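Local coordinates for RsfP (Uncultured bacterium, PDB 4GLJ), which catalyses the phosphorolysis of methylthioadenosine and also binds the synthetic dye rhodamine B, at the interface of chains A and B. Residues are numbered along the deposited sequence; one frame, centred on the assembly and turned at random. Chains: chain A/B, RsfP.

Contact 1: the interface of chains A and B. Residues chain A 118-120, 187, 191; chain B 122, 184, 187.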
loop_
_atom_site.group_PDB
_atom_site.type_symbol
_atom_site.label_atom_id
_atom_site.label_comp_id
_atom_site.label_asym_id
_atom_site.label_seq_id
_atom_site.Cartn_x
_atom_site.Cartn_y
_atom_site.Cartn_z
ATOM N N ILE A 118 1.267 -3.925 -12.800
ATOM C CA ILE A 118 1.762 -3.047 -11.724
ATOM C C ILE A 118 0.947 -3.469 -10.485
ATOM O O ILE A 118 -0.268 -3.519 -10.561
ATOM C CB ILE A 118 1.478 -1.569 -12.057
ATOM C CG1 ILE A 118 2.316 -1.120 -13.332
ATOM C CG2 ILE A 118 1.713 -0.778 -10.757
ATOM C CD1 ILE A 118 2.119 0.294 -13.844
ATOM N N ASP A 119 1.633 -3.825 -9.387
ATOM C CA ASP A 119 0.966 -4.302 -8.198
ATOM C C ASP A 119 0.661 -3.156 -7.256
ATOM O O ASP A 119 1.545 -2.679 -6.548
ATOM C CB ASP A 119 1.813 -5.338 -7.484
ATOM C CG ASP A 119 1.071 -6.000 -6.327
ATOM O OD1 ASP A 119 -0.113 -5.688 -6.090
ATOM O OD2 ASP A 119 1.698 -6.863 -5.659
ATOM N N MET A 120 -0.584 -2.680 -7.289
ATOM C CA MET A 120 -1.050 -1.666 -6.317
ATOM C C MET A 120 -1.795 -2.246 -5.110
ATOM O O MET A 120 -2.325 -1.479 -4.318
ATOM C CB MET A 120 -2.029 -0.697 -7.013
ATOM C CG MET A 120 -1.324 0.070 -8.141
ATOM S SD MET A 120 0.159 0.973 -7.653
ATOM C CE MET A 120 -0.392 2.043 -6.353
ATOM N N TRP A 187 -5.106 8.758 -12.758
ATOM C CA TRP A 187 -3.719 8.480 -12.345
ATOM C C TRP A 187 -3.161 7.164 -12.983
ATOM O O TRP A 187 -2.022 7.136 -13.486
ATOM C CB TRP A 187 -3.672 8.405 -10.783
ATOM C CG TRP A 187 -2.342 7.971 -10.166
ATOM C CD1 TRP A 187 -1.044 8.254 -10.564
ATOM C CD2 TRP A 187 -2.215 7.158 -8.945
ATOM N NE1 TRP A 187 -0.116 7.698 -9.676
ATOM C CE2 TRP A 187 -0.791 7.030 -8.674
ATOM C CE3 TRP A 187 -3.151 6.567 -8.061
ATOM C CZ2 TRP A 187 -0.311 6.304 -7.572
ATOM C CZ3 TRP A 187 -2.659 5.874 -6.923
ATOM C CH2 TRP A 187 -1.272 5.747 -6.698
ATOM N N MET A 191 0.061 6.563 -15.535
ATOM C CA MET A 191 1.143 5.568 -15.293
ATOM C C MET A 191 1.235 4.631 -16.494
ATOM O O MET A 191 1.983 3.697 -16.444
ATOM C CB MET A 191 0.833 4.670 -14.084
ATOM C CG MET A 191 0.844 5.345 -12.727
ATOM S SD MET A 191 -0.158 4.412 -11.528
ATOM C CE MET A 191 0.286 2.744 -11.779
ATOM N N LYS B 122 4.170 -1.540 2.048
ATOM C CA LYS B 122 2.732 -1.795 2.232
ATOM C C LYS B 122 2.393 -2.318 3.588
ATOM O O LYS B 122 1.359 -1.937 4.209
ATOM C CB LYS B 122 2.299 -2.797 1.157
ATOM C CG LYS B 122 2.428 -2.233 -0.283
ATOM C CD LYS B 122 2.228 -3.366 -1.288
ATOM C CE LYS B 122 2.431 -2.867 -2.753
ATOM N NZ LYS B 122 1.855 -3.799 -3.753
ATOM N N GLU B 184 6.580 -1.345 -13.496
ATOM C CA GLU B 184 6.798 -0.667 -12.223
ATOM C C GLU B 184 8.071 0.154 -12.288
ATOM O O GLU B 184 8.034 1.328 -11.880
ATOM C CB GLU B 184 6.879 -1.641 -11.032
ATOM C CG GLU B 184 5.503 -2.241 -10.664
ATOM C CD GLU B 184 5.569 -3.564 -9.870
ATOM O OE1 GLU B 184 6.706 -4.147 -9.566
ATOM O OE2 GLU B 184 4.444 -4.017 -9.469
ATOM N N TRP B 187 7.383 3.196 -14.171
ATOM C CA TRP B 187 6.592 4.115 -13.332
ATOM C C TRP B 187 7.472 4.854 -12.267
ATOM O O TRP B 187 7.347 6.078 -12.081
ATOM C CB TRP B 187 5.452 3.298 -12.642
ATOM C CG TRP B 187 4.612 4.049 -11.606
ATOM C CD1 TRP B 187 4.184 5.368 -11.598
ATOM C CD2 TRP B 187 4.056 3.442 -10.386
ATOM N NE1 TRP B 187 3.386 5.627 -10.477
ATOM C CE2 TRP B 187 3.279 4.477 -9.720
ATOM C CE3 TRP B 187 4.115 2.143 -9.824
ATOM C CZ2 TRP B 187 2.609 4.236 -8.511
ATOM C CZ3 TRP B 187 3.397 1.893 -8.624
ATOM C CH2 TRP B 187 2.670 2.923 -7.990
HETATM O O HOH W 1 2.909 8.570 -10.574
HETATM O O HOH W 2 2.259 8.697 -10.629
HETATM O O HOH W 3 2.528 8.191 -10.965
#
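Helix 182-190 of chain B packs here against the end of strand 116-119 of chain A, close to the three-fold axis of what appears to be the trimer typical of this phosphorylase family. B:Trp187 is the main wedge, burying 101 Å². With CG anti to the backbone N (chi1 174°), its indole lies alongside A:Met191, the two side chains pointing the same way. A:Met191 CG sits over the five-membered ring, 3.4 Å from B:Trp187 NE1, and the bent thioether brings A:Met191 CE over the middle of the indole. At the far tip, B:Trp187 CH2 meets A:Met120 CE at 3.6 Å, while A:Ile118 CG2 crosses obliquely to B:Trp187 CZ3 at 3.8 Å. An alanine here would remove the indole that covers A:Met191, A:Ile118 and A:Met120, and would probably loosen this apolar patch.

The A:Trp187 indole approaches its counterpart with the side chains at about a right angle, CZ2 to CZ2. Their NE1 groups point at overlapping solvent positions in the planes of both rings, best read as alternatives for one shared water; B:Trp187 NE1 lies 2.7 Å from water 3.

Polar contacts line the strand. B:Glu184 OE2 accepts the A:Asp119 N-H on its anti lone pair, 2.8 Å away and nearly straight (168° at H). The extended B:Lys122 chain salt-bridges A:Asp119 OD1 at 3.6 Å, which is likely to offset the nearby carboxylates' repulsion. Its terminal amine NZ also gives a 3.0 Å hydrogen bond to A:Asp119 O, approaching from 62° above the carbonyl plane.

Contact 2: the interface of chains A and B. Residues chain A 116-117, 138-140, 142, 201; chain B 178-184, 225.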
loop_
_atom_site.group_PDB
_atom_site.type_symbol
_atom_site.label_atom_id
_atom_site.label_comp_id
_atom_site.label_asym_id
_atom_site.label_seq_id
_atom_site.Cartn_x
_atom_site.Cartn_y
_atom_site.Cartn_z
ATOM N N GLN A 116 2.505 -6.722 -19.107
ATOM C CA GLN A 116 3.122 -6.125 -17.926
ATOM C C GLN A 116 2.062 -5.999 -16.873
ATOM O O GLN A 116 0.849 -6.073 -17.168
ATOM C CB GLN A 116 3.741 -4.742 -18.273
ATOM C CG GLN A 116 5.168 -4.836 -18.909
ATOM C CD GLN A 116 6.157 -5.517 -17.915
ATOM O OE1 GLN A 116 6.018 -5.341 -16.722
ATOM N NE2 GLN A 116 7.090 -6.341 -18.420
ATOM N N MET A 117 2.497 -5.681 -15.659
ATOM C CA MET A 117 1.569 -5.594 -14.514
ATOM C C MET A 117 2.140 -4.598 -13.551
ATOM O O MET A 117 3.395 -4.402 -13.499
ATOM C CB MET A 117 1.517 -6.916 -13.772
ATOM C CG MET A 117 0.854 -8.014 -14.540
ATOM S SD MET A 117 0.949 -9.511 -13.583
ATOM C CE MET A 117 -0.603 -9.488 -12.709
ATOM N N SER A 138 12.864 -12.499 -9.944
ATOM C CA SER A 138 12.636 -11.344 -10.812
ATOM C C SER A 138 11.221 -11.391 -11.400
ATOM O O SER A 138 10.781 -12.409 -11.876
ATOM C CB SER A 138 13.650 -11.392 -11.936
ATOM O OG SER A 138 13.137 -10.736 -13.068
ATOM N N MET A 139 10.497 -10.287 -11.350
ATOM C CA MET A 139 9.187 -10.199 -11.979
ATOM C C MET A 139 9.289 -9.237 -13.156
ATOM O O MET A 139 8.262 -8.734 -13.598
ATOM C CB MET A 139 8.193 -9.636 -10.982
ATOM C CG MET A 139 7.877 -10.611 -9.844
ATOM S SD MET A 139 7.171 -12.154 -10.413
ATOM C CE MET A 139 5.580 -11.740 -11.207
ATOM N N ALA A 140 10.497 -9.041 -13.705
ATOM C CA ALA A 140 10.725 -8.056 -14.800
ATOM C C ALA A 140 9.704 -8.295 -15.927
ATOM O O ALA A 140 9.046 -7.332 -16.448
ATOM C CB ALA A 140 12.151 -8.124 -15.361
ATOM N N PRO A 142 6.405 -10.158 -16.039
ATOM C CA PRO A 142 5.709 -10.920 -15.040
ATOM C C PRO A 142 4.696 -11.956 -15.596
ATOM O O PRO A 142 4.113 -12.665 -14.780
ATOM C CB PRO A 142 4.914 -9.837 -14.249
ATOM C CG PRO A 142 4.630 -8.830 -15.348
ATOM C CD PRO A 142 5.960 -8.729 -16.068
ATOM N N MET A 201 -2.513 -9.966 -9.015
ATOM C CA MET A 201 -1.476 -9.868 -7.969
ATOM C C MET A 201 -2.143 -10.176 -6.644
ATOM O O MET A 201 -3.181 -9.606 -6.347
ATOM C CB MET A 201 -0.837 -8.470 -7.952
ATOM C CG MET A 201 0.049 -8.177 -9.167
ATOM S SD MET A 201 1.614 -9.098 -8.959
ATOM C CE MET A 201 2.523 -8.558 -10.402
ATOM N N GLN B 178 9.997 -9.595 -4.307
ATOM C CA GLN B 178 10.349 -9.812 -5.732
ATOM C C GLN B 178 10.896 -8.567 -6.309
ATOM O O GLN B 178 10.533 -7.487 -5.841
ATOM C CB GLN B 178 9.119 -10.303 -6.543
ATOM C CG GLN B 178 8.543 -11.606 -5.954
ATOM C CD GLN B 178 7.459 -11.306 -4.903
ATOM O OE1 GLN B 178 7.107 -10.121 -4.674
ATOM N NE2 GLN B 178 6.936 -12.329 -4.276
ATOM N N PHE B 179 11.767 -8.673 -7.311
ATOM C CA PHE B 179 12.181 -7.450 -8.010
ATOM C C PHE B 179 11.056 -6.939 -8.891
ATOM O O PHE B 179 10.087 -7.649 -9.136
ATOM C CB PHE B 179 13.491 -7.666 -8.790
ATOM C CG PHE B 179 14.661 -8.071 -7.907
ATOM C CD1 PHE B 179 15.143 -7.193 -6.922
ATOM C CD2 PHE B 179 15.250 -9.341 -8.024
ATOM C CE1 PHE B 179 16.229 -7.567 -6.107
ATOM C CE2 PHE B 179 16.338 -9.714 -7.214
ATOM C CZ PHE B 179 16.843 -8.823 -6.276
ATOM N N SER B 180 11.132 -5.680 -9.262
ATOM C CA SER B 180 10.043 -4.913 -9.880
ATOM C C SER B 180 9.744 -5.422 -11.249
ATOM O O SER B 180 10.682 -5.876 -11.984
ATOM C CB SER B 180 10.498 -3.452 -10.031
ATOM O OG SER B 180 10.605 -2.890 -8.728
ATOM N N THR B 181 8.482 -5.302 -11.664
ATOM C CA THR B 181 8.175 -5.550 -13.083
ATOM C C THR B 181 8.761 -4.380 -13.918
ATOM O O THR B 181 9.049 -3.328 -13.339
ATOM C CB THR B 181 6.630 -5.608 -13.338
ATOM O OG1 THR B 181 6.111 -4.271 -13.204
ATOM C CG2 THR B 181 5.883 -6.560 -12.350
ATOM N N ARG B 182 8.876 -4.535 -15.250
ATOM C CA ARG B 182 9.356 -3.425 -16.079
ATOM C C ARG B 182 8.440 -2.271 -16.011
ATOM O O ARG B 182 8.894 -1.122 -16.048
ATOM C CB ARG B 182 9.575 -3.793 -17.557
ATOM C CG ARG B 182 10.619 -4.864 -17.708
ATOM C CD ARG B 182 10.890 -5.117 -19.166
ATOM N NE ARG B 182 11.407 -6.466 -19.394
ATOM C CZ ARG B 182 12.646 -6.804 -19.055
ATOM N NH1 ARG B 182 13.455 -5.879 -18.533
ATOM N NH2 ARG B 182 13.118 -8.028 -19.298
ATOM N N ALA B 183 7.119 -2.511 -15.991
ATOM C CA ALA B 183 6.163 -1.392 -15.903
ATOM C C ALA B 183 6.285 -0.639 -14.576
ATOM O O ALA B 183 6.112 0.591 -14.550
ATOM C CB ALA B 183 4.687 -1.867 -16.099
ATOM N N GLU B 184 6.580 -1.345 -13.496
ATOM C CA GLU B 184 6.798 -0.667 -12.223
ATOM C C GLU B 184 8.071 0.154 -12.288
ATOM O O GLU B 184 8.034 1.328 -11.880
ATOM C CB GLU B 184 6.879 -1.641 -11.032
ATOM C CG GLU B 184 5.503 -2.241 -10.664
ATOM C CD GLU B 184 5.569 -3.564 -9.870
ATOM O OE1 GLU B 184 6.706 -4.147 -9.566
ATOM O OE2 GLU B 184 4.444 -4.017 -9.469
ATOM N N CYS B 225 15.535 -4.084 -13.359
ATOM C CA CYS B 225 15.061 -4.818 -14.553
ATOM C C CYS B 225 14.772 -4.004 -15.841
ATOM O O CYS B 225 14.583 -4.610 -16.901
ATOM C CB CYS B 225 13.771 -5.513 -14.110
ATOM S SG CYS B 225 12.386 -4.385 -13.811
HETATM O O HOH W 4 12.362 -8.324 -11.849
#
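B:Thr181 holds OG1 in the crowded position between its backbone N and carbonyl carbon (chi1 71°), and A:Gln116 bends at chi2 (-61°), so that the hydroxyl and the amide both face the start of helix 182-190, each with its own partner. B:Thr181 is the helix N-cap. Its OG1 accepts the B:Glu184 N-H at 3.0 Å, and B:Glu184 OE1 in return takes the B:Thr181 N-H at 3.0 Å from above the carboxylate plane, closing a capping box. With its oxygen thus fixed, the threonine donates across the interface from OG1 to A:Met117 O at 2.7 Å, nearly along the C=O axis (173°). The methyl CG2 touches A:Pro142 CB at 3.9 Å, the two side chains crossing at about a right angle.

The A:Gln116 amide bridges both chains. Its OE1 accepts the B:Ala183 N-H at 3.1 Å, the donor lying well above the carbonyl plane. Its NE2 reaches A:Ala140 O at 2.9 Å with the acceptor in the amide plane, a second-shell bond that is likely to steady the carbonyl for its partner across the interface. A:Ala140 O also receives the B:Arg182 N-H on a lone pair, so two donors grip this oxygen. The B:Arg182 and B:Ala183 amides are therefore met by chain A acceptors, and the positive helix end probably polarises them.

Beyond the cap, A:Met139 lies beside B:Gln178, its CG 3.5 Å from B:Gln178 CB. Water 4 joins A:Ser138 OG and the A:Met139 N-H to B:Ser180 O. The extended B:Arg182 chain turns one guanidinium face to A:Ala140, whose CB stands over the centre of the group.

The C-alpha centres of contact 1 and contact 2 are about 10 Å apart, and both join strand 116-119 of chain A to helix 182-190 of chain B. B:Glu184 belongs to each: one carboxylate oxygen caps its own helix in contact 2 while the other crosses to chain A in contact 1, which may couple the helix start to subunit docking. Contact 1 combines an apolar cluster near the axis with polar bonds at the strand; contact 2 is dominated by polar bonds farther out. B:Phe179, in the latter, also lines a rhodamine B pocket, so assembly may influence the shape of that site.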